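Local coordinates for protein L-lactate dehydrogenase (Trichomonas vaginalis, PDB 4UUL) that interconverts pyruvate and L-lactate with NAD(H) as an L-lactate dehydrogenase, and probably also acts on malate and oxaloacetate, at residues S2-A13 with Y30-D41; P43-T53 with A65-P73. The protein carries 1 engineered substitution. All coordinates share one frame; numbering follows the deposited sequence. Where two conformers were deposited one is given.

How the interactions relate
Both contacts belong to the NAD-binding domain and share its parallel sheet, where strand 35-40 lies between strands 5-10 and 64-70. Interaction 1 (2-13 with 30-41) is the more buried, joining two neighbouring inner strands by regular backbone hydrogen bonds, with polar groups added at both ends and the Ser2 and Glu3 end exposed. Interaction 2 (43-53 with 65-73) is partly buried at the sheet's edge, where helix 46-57 packs on the outermost strand 64-70 by van der Waals contact with its side chains and backbone, without a hydrogen bond between the segments; Pro43 is exposed and another side of the helix faces the second subunit. Leu39 ties them together: packed on Ala12, it also touches Leu49 and Thr53.

Interaction 1 (S2-A13 with Y30-D41); sequences SEAAHVLITGAA and YGDRQVYLHLLD
Ala5 is the knob at one end: its CB sits over the centre of the Tyr30 ring, 3.5 Å from the centroid, and over a face of the Arg33 guanidinium. Val7 CG2 packs against Tyr30 CE2. Extended from CG to NE, the Arg33 chain reaches the carbonyl of Glu3, which it grips side-on with NE (2.8 Å to Glu3 O) and NH2. On the other face of the sheet Tyr36 CB presses on the centre of the His6 ring, and the two rings lie nearly parallel, 20° apart, but slid so that they barely overlap. His38 NE2 meets His6 ND1 at the ring edge in a hydrogen bond, 2.8 Å. Farther along this face Leu8 CD1 rests on Leu40 CB; on the Ala5 and Val7 face Ala12 CB fits against Leu39 CB (3.8 Å). Backbone hydrogen bonds of a parallel pair, such as Val7 N to Tyr36 O, join the strands. Past them, Asp41 OD2 uses its anti lone pair to accept from Ala13 N at 2.9 Å. With helix 15-25 as crossover, this is the first beta-alpha-beta unit of a Rossmann fold: Asp41 binds NADH in cofactor-bound protein, Gly11-Ala13 of the glycine-rich turn probably do, and this chain holds none.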
loop_
_atom_site.group_PDB
_atom_site.type_symbol
_atom_site.label_atom_id
_atom_site.label_comp_id
_atom_site.label_asym_id
_atom_site.label_seq_id
_atom_site.Cartn_x
_atom_site.Cartn_y
_atom_site.Cartn_z
ATOM N N SER B 2 -24.312 -2.597 8.411
ATOM C CA SER B 2 -23.506 -3.796 8.588
ATOM C C SER B 2 -22.618 -3.664 9.816
ATOM O O SER B 2 -22.256 -2.558 10.206
ATOM C CB SER B 2 -22.638 -4.049 7.344
ATOM O OG SER B 2 -21.775 -2.953 7.074
ATOM N N GLU B 3 -22.291 -4.798 10.429
ATOM C CA GLU B 3 -21.279 -4.849 11.460
ATOM C C GLU B 3 -19.949 -4.949 10.724
ATOM O O GLU B 3 -19.873 -5.473 9.617
ATOM C CB GLU B 3 -21.452 -6.068 12.371
ATOM C CG GLU B 3 -22.622 -5.963 13.371
ATOM C CD GLU B 3 -22.698 -7.153 14.327
ATOM O OE1 GLU B 3 -22.035 -7.112 15.390
ATOM O OE2 GLU B 3 -23.422 -8.133 14.025
ATOM N N ALA B 4 -18.912 -4.405 11.321
ATOM C CA ALA B 4 -17.610 -4.412 10.701
ATOM C C ALA B 4 -17.130 -5.856 10.541
ATOM O O ALA B 4 -17.384 -6.710 11.380
ATOM C CB ALA B 4 -16.618 -3.679 11.509
ATOM N N ALA B 5 -16.382 -6.088 9.479
ATOM C CA ALA B 5 -15.732 -7.360 9.272
ATOM C C ALA B 5 -14.440 -7.391 10.066
ATOM O O ALA B 5 -13.663 -6.453 10.040
ATOM C CB ALA B 5 -15.429 -7.521 7.780
ATOM N N HIS B 6 -14.200 -8.503 10.761
ATOM C CA HIS B 6 -13.024 -8.661 11.578
ATOM C C HIS B 6 -11.952 -9.431 10.842
ATOM O O HIS B 6 -12.147 -10.585 10.447
ATOM C CB HIS B 6 -13.398 -9.311 12.916
ATOM C CG HIS B 6 -14.050 -8.353 13.851
ATOM N ND1 HIS B 6 -13.507 -7.986 15.062
ATOM C CD2 HIS B 6 -15.217 -7.666 13.739
ATOM C CE1 HIS B 6 -14.294 -7.080 15.641
ATOM N NE2 HIS B 6 -15.343 -6.888 14.862
ATOM N N VAL B 7 -10.789 -8.811 10.663
ATOM C CA VAL B 7 -9.719 -9.332 9.831
ATOM C C VAL B 7 -8.463 -9.481 10.645
ATOM O O VAL B 7 -7.963 -8.519 11.198
ATOM C CB VAL B 7 -9.437 -8.327 8.667
ATOM C CG1 VAL B 7 -8.289 -8.838 7.816
ATOM C CG2 VAL B 7 -10.695 -8.057 7.856
ATOM N N LEU B 8 -7.927 -10.698 10.670
ATOM C CA LEU B 8 -6.668 -10.980 11.355
ATOM C C LEU B 8 -5.498 -10.917 10.364
ATOM O O LEU B 8 -5.560 -11.462 9.267
ATOM C CB LEU B 8 -6.702 -12.375 11.971
ATOM C CG LEU B 8 -5.381 -12.929 12.490
ATOM C CD1 LEU B 8 -4.786 -12.086 13.629
ATOM C CD2 LEU B 8 -5.534 -14.360 12.923
ATOM N N ILE B 9 -4.412 -10.275 10.785
ATOM C CA ILE B 9 -3.116 -10.342 10.123
ATOM C C ILE B 9 -2.090 -10.787 11.152
ATOM O O ILE B 9 -1.940 -10.144 12.177
ATOM C CB ILE B 9 -2.684 -8.973 9.527
ATOM C CG1 ILE B 9 -3.757 -8.446 8.561
ATOM C CG2 ILE B 9 -1.331 -9.100 8.863
ATOM C CD1 ILE B 9 -3.529 -6.974 8.186
ATOM N N THR B 10 -1.459 -11.947 10.922
ATOM C CA THR B 10 -0.379 -12.397 11.773
ATOM C C THR B 10 0.937 -11.842 11.288
ATOM O O THR B 10 1.051 -11.394 10.151
ATOM C CB THR B 10 -0.309 -13.947 11.869
ATOM O OG1 THR B 10 0.092 -14.422 10.597
ATOM C CG2 THR B 10 -1.629 -14.494 12.320
ATOM N N GLY B 11 1.968 -11.836 12.137
ATOM C CA GLY B 11 3.215 -11.170 11.739
ATOM C C GLY B 11 3.008 -9.706 11.399
ATOM O O GLY B 11 3.670 -9.150 10.523
ATOM N N ALA B 12 2.058 -9.072 12.087
ATOM C CA ALA B 12 1.548 -7.785 11.633
ATOM C C ALA B 12 2.561 -6.670 11.628
ATOM O O ALA B 12 2.341 -5.699 10.935
ATOM C CB ALA B 12 0.300 -7.397 12.400
ATOM N N ALA B 13 3.621 -6.800 12.410
ATOM C CA ALA B 13 4.644 -5.766 12.482
ATOM C C ALA B 13 5.634 -5.779 11.329
ATOM O O ALA B 13 6.442 -4.880 11.180
ATOM C CB ALA B 13 5.379 -5.866 13.790
ATOM N N TYR B 30 -13.107 -4.981 1.533
ATOM C CA TYR B 30 -14.512 -5.171 1.906
ATOM C C TYR B 30 -15.441 -4.074 1.366
ATOM O O TYR B 30 -16.609 -3.987 1.746
ATOM C CB TYR B 30 -14.623 -5.237 3.434
ATOM C CG TYR B 30 -14.473 -6.645 3.979
ATOM C CD1 TYR B 30 -15.534 -7.510 3.994
ATOM C CD2 TYR B 30 -13.260 -7.072 4.499
ATOM C CE1 TYR B 30 -15.416 -8.776 4.527
ATOM C CE2 TYR B 30 -13.112 -8.359 4.988
ATOM C CZ TYR B 30 -14.219 -9.194 5.047
ATOM O OH TYR B 30 -14.082 -10.440 5.585
ATOM N N GLY B 31 -14.927 -3.239 0.478
ATOM C CA GLY B 31 -15.804 -2.279 -0.163
ATOM C C GLY B 31 -16.366 -1.249 0.805
ATOM O O GLY B 31 -15.608 -0.665 1.572
ATOM N N ASP B 32 -17.667 -1.020 0.767
ATOM C CA ASP B 32 -18.258 -0.041 1.658
ATOM C C ASP B 32 -18.310 -0.472 3.125
ATOM O O ASP B 32 -18.597 0.337 3.995
ATOM C CB ASP B 32 -19.685 0.304 1.203
ATOM C CG ASP B 32 -19.722 1.060 -0.104
ATOM O OD1 ASP B 32 -18.676 1.530 -0.572
ATOM O OD2 ASP B 32 -20.809 1.179 -0.666
ATOM N N ARG B 33 -18.085 -1.748 3.396
ATOM C CA ARG B 33 -18.196 -2.261 4.747
ATOM C C ARG B 33 -16.969 -1.878 5.580
ATOM O O ARG B 33 -15.851 -1.897 5.072
ATOM C CB ARG B 33 -18.331 -3.772 4.683
ATOM C CG ARG B 33 -18.584 -4.413 6.025
ATOM C CD ARG B 33 -18.876 -5.896 5.863
ATOM N NE ARG B 33 -19.099 -6.512 7.168
ATOM C CZ ARG B 33 -19.107 -7.815 7.386
ATOM N NH1 ARG B 33 -18.905 -8.639 6.372
ATOM N NH2 ARG B 33 -19.285 -8.269 8.616
ATOM N N GLN B 34 -17.163 -1.535 6.848
ATOM C CA GLN B 34 -16.013 -1.270 7.696
ATOM C C GLN B 34 -15.250 -2.531 8.075
ATOM O O GLN B 34 -15.823 -3.643 8.036
ATOM C CB GLN B 34 -16.422 -0.553 8.952
ATOM C CG GLN B 34 -16.900 0.872 8.732
ATOM C CD GLN B 34 -16.924 1.619 10.017
ATOM O OE1 GLN B 34 -17.611 1.219 10.968
ATOM N NE2 GLN B 34 -16.170 2.709 10.073
ATOM N N VAL B 35 -13.992 -2.331 8.467
ATOM C CA VAL B 35 -13.140 -3.406 8.908
ATOM C C VAL B 35 -12.609 -3.099 10.302
ATOM O O VAL B 35 -12.418 -1.942 10.680
ATOM C CB VAL B 35 -11.981 -3.649 7.926
ATOM C CG1 VAL B 35 -12.519 -4.116 6.604
ATOM C CG2 VAL B 35 -11.083 -2.420 7.804
ATOM N N TYR B 36 -12.412 -4.169 11.061
ATOM C CA TYR B 36 -11.807 -4.112 12.377
ATOM C C TYR B 36 -10.585 -5.050 12.332
ATOM O O TYR B 36 -10.744 -6.239 12.030
ATOM C CB TYR B 36 -12.775 -4.538 13.500
ATOM C CG TYR B 36 -12.171 -4.409 14.868
ATOM C CD1 TYR B 36 -11.278 -5.365 15.340
ATOM C CD2 TYR B 36 -12.537 -3.385 15.723
ATOM C CE1 TYR B 36 -10.743 -5.297 16.605
ATOM C CE2 TYR B 36 -12.011 -3.305 17.004
ATOM C CZ TYR B 36 -11.092 -4.258 17.428
ATOM O OH TYR B 36 -10.561 -4.172 18.691
ATOM N N LEU B 37 -9.375 -4.500 12.511
ATOM C CA LEU B 37 -8.125 -5.265 12.302
ATOM C C LEU B 37 -7.644 -5.870 13.605
ATOM O O LEU B 37 -7.471 -5.191 14.594
ATOM C CB LEU B 37 -7.039 -4.372 11.697
ATOM C CG LEU B 37 -7.367 -3.783 10.320
ATOM C CD1 LEU B 37 -6.243 -2.895 9.893
ATOM C CD2 LEU B 37 -7.603 -4.869 9.363
ATOM N N HIS B 38 -7.414 -7.172 13.564
ATOM C CA HIS B 38 -6.719 -7.893 14.644
ATOM C C HIS B 38 -5.286 -8.092 14.171
ATOM O O HIS B 38 -5.054 -8.707 13.129
ATOM C CB HIS B 38 -7.375 -9.226 14.897
ATOM C CG HIS B 38 -8.788 -9.143 15.370
ATOM N ND1 HIS B 38 -9.189 -9.650 16.584
ATOM C CD2 HIS B 38 -9.918 -8.684 14.777
ATOM C CE1 HIS B 38 -10.494 -9.481 16.728
ATOM N NE2 HIS B 38 -10.961 -8.875 15.658
ATOM N N LEU B 39 -4.340 -7.490 14.897
ATOM C CA LEU B 39 -2.950 -7.401 14.473
ATOM C C LEU B 39 -2.095 -8.145 15.479
ATOM O O LEU B 39 -1.901 -7.682 16.613
ATOM C CB LEU B 39 -2.539 -5.929 14.362
ATOM C CG LEU B 39 -3.418 -5.105 13.428
ATOM C CD1 LEU B 39 -3.101 -3.643 13.553
ATOM C CD2 LEU B 39 -3.186 -5.514 11.985
ATOM N N LEU B 40 -1.618 -9.342 15.101
ATOM C CA LEU B 40 -0.906 -10.229 15.994
ATOM C C LEU B 40 0.567 -10.257 15.680
ATOM O O LEU B 40 0.966 -10.374 14.517
ATOM C CB LEU B 40 -1.480 -11.648 15.897
ATOM C CG LEU B 40 -0.819 -12.750 16.715
ATOM C CD1 LEU B 40 -0.969 -12.500 18.212
ATOM C CD2 LEU B 40 -1.354 -14.141 16.329
ATOM N N ASP B 41 1.395 -10.163 16.726
ATOM C CA ASP B 41 2.835 -10.392 16.576
ATOM C C ASP B 41 3.403 -10.811 17.936
ATOM O O ASP B 41 2.637 -11.068 18.852
ATOM C CB ASP B 41 3.543 -9.196 15.909
ATOM C CG ASP B 41 4.691 -9.590 14.999
ATOM O OD1 ASP B 41 5.444 -10.515 15.361
ATOM O OD2 ASP B 41 4.808 -8.994 13.896
HETATM O O HOH W 1 -19.776 -1.591 8.210
HETATM O O HOH W 2 -19.483 -0.802 10.850
#

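Interaction 2 (P43-T53 with A65-P73); sequences PPAMNRLTALT and AGFVATTDP
Met46 reaches the strand by a bent chain: with chi1 at -74° CG stands beside the backbone N, and further bends at chi2 and chi3 fold SD and CE down onto residues 69-71. SD comes 3.4 Å from Thr71 CG2, and CE lies over the backbone, 3.6 Å from Thr70 N. Thr71 turns its methyl to the helix side, because chi1 near 63° puts CG2 anti to its carbonyl carbon; this methyl also meets Met46 CG at 3.5 Å, a tight carbon pair, and touches the ring of Pro43. One turn on, Leu49 sets CG and CD2 against Ala69 CB, each 3.8 Å away, so the small alanine receives the branched end of the leucine. Another turn along, Thr53 brings CB to 3.5 Å from Phe67 CE1 and CG2 beside CD1, meeting the ring obliquely.

Met46, Leu49 and Thr53 thus form one stripe along the helix; helix 46-53 and strand 65-70 run nearly antiparallel (166°), their axes 9.0 Å apart. Asn47 and Ala51 pack on His235 of the second subunit. Just after the strand an ST turn follows, Thr70 OG1 accepting from Asp72 N at 2.9 Å, and Asp72 then caps helix 73-77 through Ala75 N. This is helix-on-strand packing of the second Rossmann beta-alpha-beta unit (strand 35-40, helix 46-57, strand 64-70), whose Arg48 binds NADH in cofactor-bound protein. Across the two segments there is no hydrogen bond: methyl, thioether and ring surfaces make the contact, so it depends on fit and burial rather than on directed polar bonds.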
loop_
_atom_site.group_PDB
_atom_site.type_symbol
_atom_site.label_atom_id
_atom_site.label_comp_id
_atom_site.label_asym_id
_atom_site.label_seq_id
_atom_site.Cartn_x
_atom_site.Cartn_y
_atom_site.Cartn_z
ATOM N N PRO B 43 6.132 -10.493 21.327
ATOM C CA PRO B 43 6.478 -9.376 22.198
ATOM C C PRO B 43 7.611 -8.473 21.708
ATOM O O PRO B 43 7.463 -7.250 21.870
ATOM C CB PRO B 43 6.810 -10.080 23.532
ATOM C CG PRO B 43 5.958 -11.276 23.520
ATOM C CD PRO B 43 5.968 -11.745 22.090
ATOM N N PRO B 44 8.699 -9.022 21.162
ATOM C CA PRO B 44 9.768 -8.120 20.709
ATOM C C PRO B 44 9.349 -7.171 19.579
ATOM O O PRO B 44 10.059 -6.186 19.295
ATOM C CB PRO B 44 10.867 -9.076 20.215
ATOM C CG PRO B 44 10.540 -10.415 20.784
ATOM C CD PRO B 44 9.078 -10.448 21.054
ATOM N N ALA B 45 8.239 -7.482 18.907
ATOM C CA ALA B 45 7.787 -6.695 17.770
ATOM C C ALA B 45 6.772 -5.656 18.170
ATOM O O ALA B 45 6.293 -4.908 17.322
ATOM C CB ALA B 45 7.187 -7.594 16.741
ATOM N N MET B 46 6.429 -5.599 19.445
ATOM C CA MET B 46 5.275 -4.792 19.815
ATOM C C MET B 46 5.495 -3.290 19.657
ATOM O O MET B 46 4.566 -2.589 19.296
ATOM C CB MET B 46 4.753 -5.138 21.209
ATOM C CG MET B 46 4.013 -6.480 21.209
ATOM S SD MET B 46 2.711 -6.728 19.954
ATOM C CE MET B 46 1.349 -5.888 20.750
ATOM N N ASN B 47 6.703 -2.781 19.869
ATOM C CA ASN B 47 6.924 -1.363 19.557
ATOM C C ASN B 47 6.707 -1.046 18.059
ATOM O O ASN B 47 6.061 -0.016 17.720
ATOM C CB ASN B 47 8.291 -0.918 20.008
ATOM C CG ASN B 47 8.367 -0.734 21.509
ATOM O OD1 ASN B 47 7.344 -0.627 22.195
ATOM N ND2 ASN B 47 9.571 -0.711 22.026
ATOM N N ARG B 48 7.184 -1.929 17.176
ATOM C CA ARG B 48 6.937 -1.720 15.763
ATOM C C ARG B 48 5.433 -1.850 15.450
ATOM O O ARG B 48 4.886 -1.164 14.581
ATOM C CB ARG B 48 7.783 -2.689 14.945
ATOM C CG ARG B 48 8.134 -2.150 13.568
ATOM C CD ARG B 48 9.056 -3.048 12.816
ATOM N NE ARG B 48 8.809 -2.961 11.381
ATOM C CZ ARG B 48 9.025 -3.960 10.524
ATOM N NH1 ARG B 48 9.476 -5.134 10.965
ATOM N NH2 ARG B 48 8.763 -3.803 9.232
ATOM N N LEU B 49 4.743 -2.727 16.168
ATOM C CA LEU B 49 3.321 -2.835 15.939
ATOM C C LEU B 49 2.595 -1.577 16.402
ATOM O O LEU B 49 1.673 -1.097 15.716
ATOM C CB LEU B 49 2.741 -4.089 16.608
ATOM C CG LEU B 49 1.318 -4.420 16.171
ATOM C CD1 LEU B 49 1.114 -4.360 14.642
ATOM C CD2 LEU B 49 1.012 -5.787 16.685
ATOM N N THR B 50 3.030 -1.002 17.525
ATOM C CA THR B 50 2.476 0.246 17.992
ATOM C C THR B 50 2.687 1.336 16.928
ATOM O O THR B 50 1.769 2.118 16.640
ATOM C CB THR B 50 3.058 0.644 19.329
ATOM O OG1 THR B 50 2.667 -0.331 20.301
ATOM C CG2 THR B 50 2.547 2.017 19.764
ATOM N N ALA B 51 3.886 1.389 16.345
ATOM C CA ALA B 51 4.141 2.341 15.271
ATOM C C ALA B 51 3.164 2.153 14.111
ATOM O O ALA B 51 2.680 3.131 13.547
ATOM C CB ALA B 51 5.568 2.235 14.762
ATOM N N LEU B 52 2.896 0.913 13.722
ATOM C CA LEU B 52 1.922 0.630 12.653
ATOM C C LEU B 52 0.565 1.214 13.021
ATOM O O LEU B 52 -0.066 1.878 12.228
ATOM C CB LEU B 52 1.821 -0.879 12.329
ATOM C CG LEU B 52 0.491 -1.294 11.656
ATOM C CD1 LEU B 52 0.414 -0.666 10.327
ATOM C CD2 LEU B 52 0.452 -2.814 11.507
ATOM N N THR B 53 0.099 0.933 14.234
ATOM C CA THR B 53 -1.223 1.402 14.600
ATOM C C THR B 53 -1.291 2.915 14.643
ATOM O O THR B 53 -2.333 3.501 14.325
ATOM C CB THR B 53 -1.776 0.785 15.877
ATOM O OG1 THR B 53 -1.004 1.191 16.991
ATOM C CG2 THR B 53 -1.793 -0.735 15.768
ATOM N N ALA B 65 -13.092 0.687 11.524
ATOM C CA ALA B 65 -13.919 0.722 12.743
ATOM C C ALA B 65 -13.095 0.696 13.988
ATOM O O ALA B 65 -13.464 1.258 14.996
ATOM C CB ALA B 65 -14.880 -0.465 12.743
ATOM N N GLY B 66 -11.956 0.033 13.932
ATOM C CA GLY B 66 -11.074 -0.120 15.074
ATOM C C GLY B 66 -10.020 -1.189 14.806
ATOM O O GLY B 66 -9.950 -1.735 13.705
ATOM N N PHE B 67 -9.204 -1.479 15.814
ATOM C CA PHE B 67 -8.173 -2.485 15.720
ATOM C C PHE B 67 -7.766 -2.896 17.136
ATOM O O PHE B 67 -8.025 -2.191 18.122
ATOM C CB PHE B 67 -6.946 -1.942 14.984
ATOM C CG PHE B 67 -6.342 -0.749 15.641
ATOM C CD1 PHE B 67 -5.430 -0.885 16.660
ATOM C CD2 PHE B 67 -6.701 0.517 15.243
ATOM C CE1 PHE B 67 -4.899 0.241 17.301
ATOM C CE2 PHE B 67 -6.177 1.630 15.864
ATOM C CZ PHE B 67 -5.268 1.484 16.885
ATOM N N VAL B 68 -7.081 -4.022 17.201
ATOM C CA VAL B 68 -6.394 -4.450 18.406
ATOM C C VAL B 68 -5.027 -4.968 17.973
ATOM O O VAL B 68 -4.908 -5.752 17.049
ATOM C CB VAL B 68 -7.167 -5.519 19.210
ATOM C CG1 VAL B 68 -7.393 -6.811 18.449
ATOM C CG2 VAL B 68 -6.458 -5.773 20.541
ATOM N N ALA B 69 -3.992 -4.448 18.598
ATOM C CA ALA B 69 -2.611 -4.904 18.414
ATOM C C ALA B 69 -2.280 -5.714 19.619
ATOM O O ALA B 69 -2.420 -5.248 20.778
ATOM C CB ALA B 69 -1.691 -3.706 18.402
ATOM N N THR B 70 -1.871 -6.953 19.405
ATOM C CA THR B 70 -1.779 -7.903 20.519
ATOM C C THR B 70 -0.724 -8.974 20.302
ATOM O O THR B 70 -0.345 -9.255 19.156
ATOM C CB THR B 70 -3.159 -8.544 20.745
ATOM O OG1 THR B 70 -3.142 -9.330 21.924
ATOM C CG2 THR B 70 -3.589 -9.424 19.593
ATOM N N THR B 71 -0.267 -9.549 21.390
ATOM C CA THR B 71 0.488 -10.794 21.352
ATOM C C THR B 71 -0.350 -12.020 21.756
ATOM O O THR B 71 0.155 -13.118 21.779
ATOM C CB THR B 71 1.685 -10.731 22.283
ATOM O OG1 THR B 71 1.222 -10.571 23.622
ATOM C CG2 THR B 71 2.547 -9.529 21.920
ATOM N N ASP B 72 -1.605 -11.810 22.103
ATOM C CA ASP B 72 -2.455 -12.819 22.699
ATOM C C ASP B 72 -3.301 -13.514 21.636
ATOM O O ASP B 72 -4.118 -12.858 20.951
ATOM C CB ASP B 72 -3.424 -12.162 23.681
ATOM C CG ASP B 72 -4.332 -13.153 24.308
ATOM O OD1 ASP B 72 -3.792 -14.089 24.906
ATOM O OD2 ASP B 72 -5.568 -13.028 24.176
ATOM N N PRO B 73 -3.160 -14.828 21.483
ATOM C CA PRO B 73 -4.013 -15.537 20.523
ATOM C C PRO B 73 -5.519 -15.314 20.639
ATOM O O PRO B 73 -6.170 -15.048 19.629
ATOM C CB PRO B 73 -3.623 -17.002 20.741
ATOM C CG PRO B 73 -2.181 -16.906 21.110
ATOM C CD PRO B 73 -2.106 -15.696 22.024
#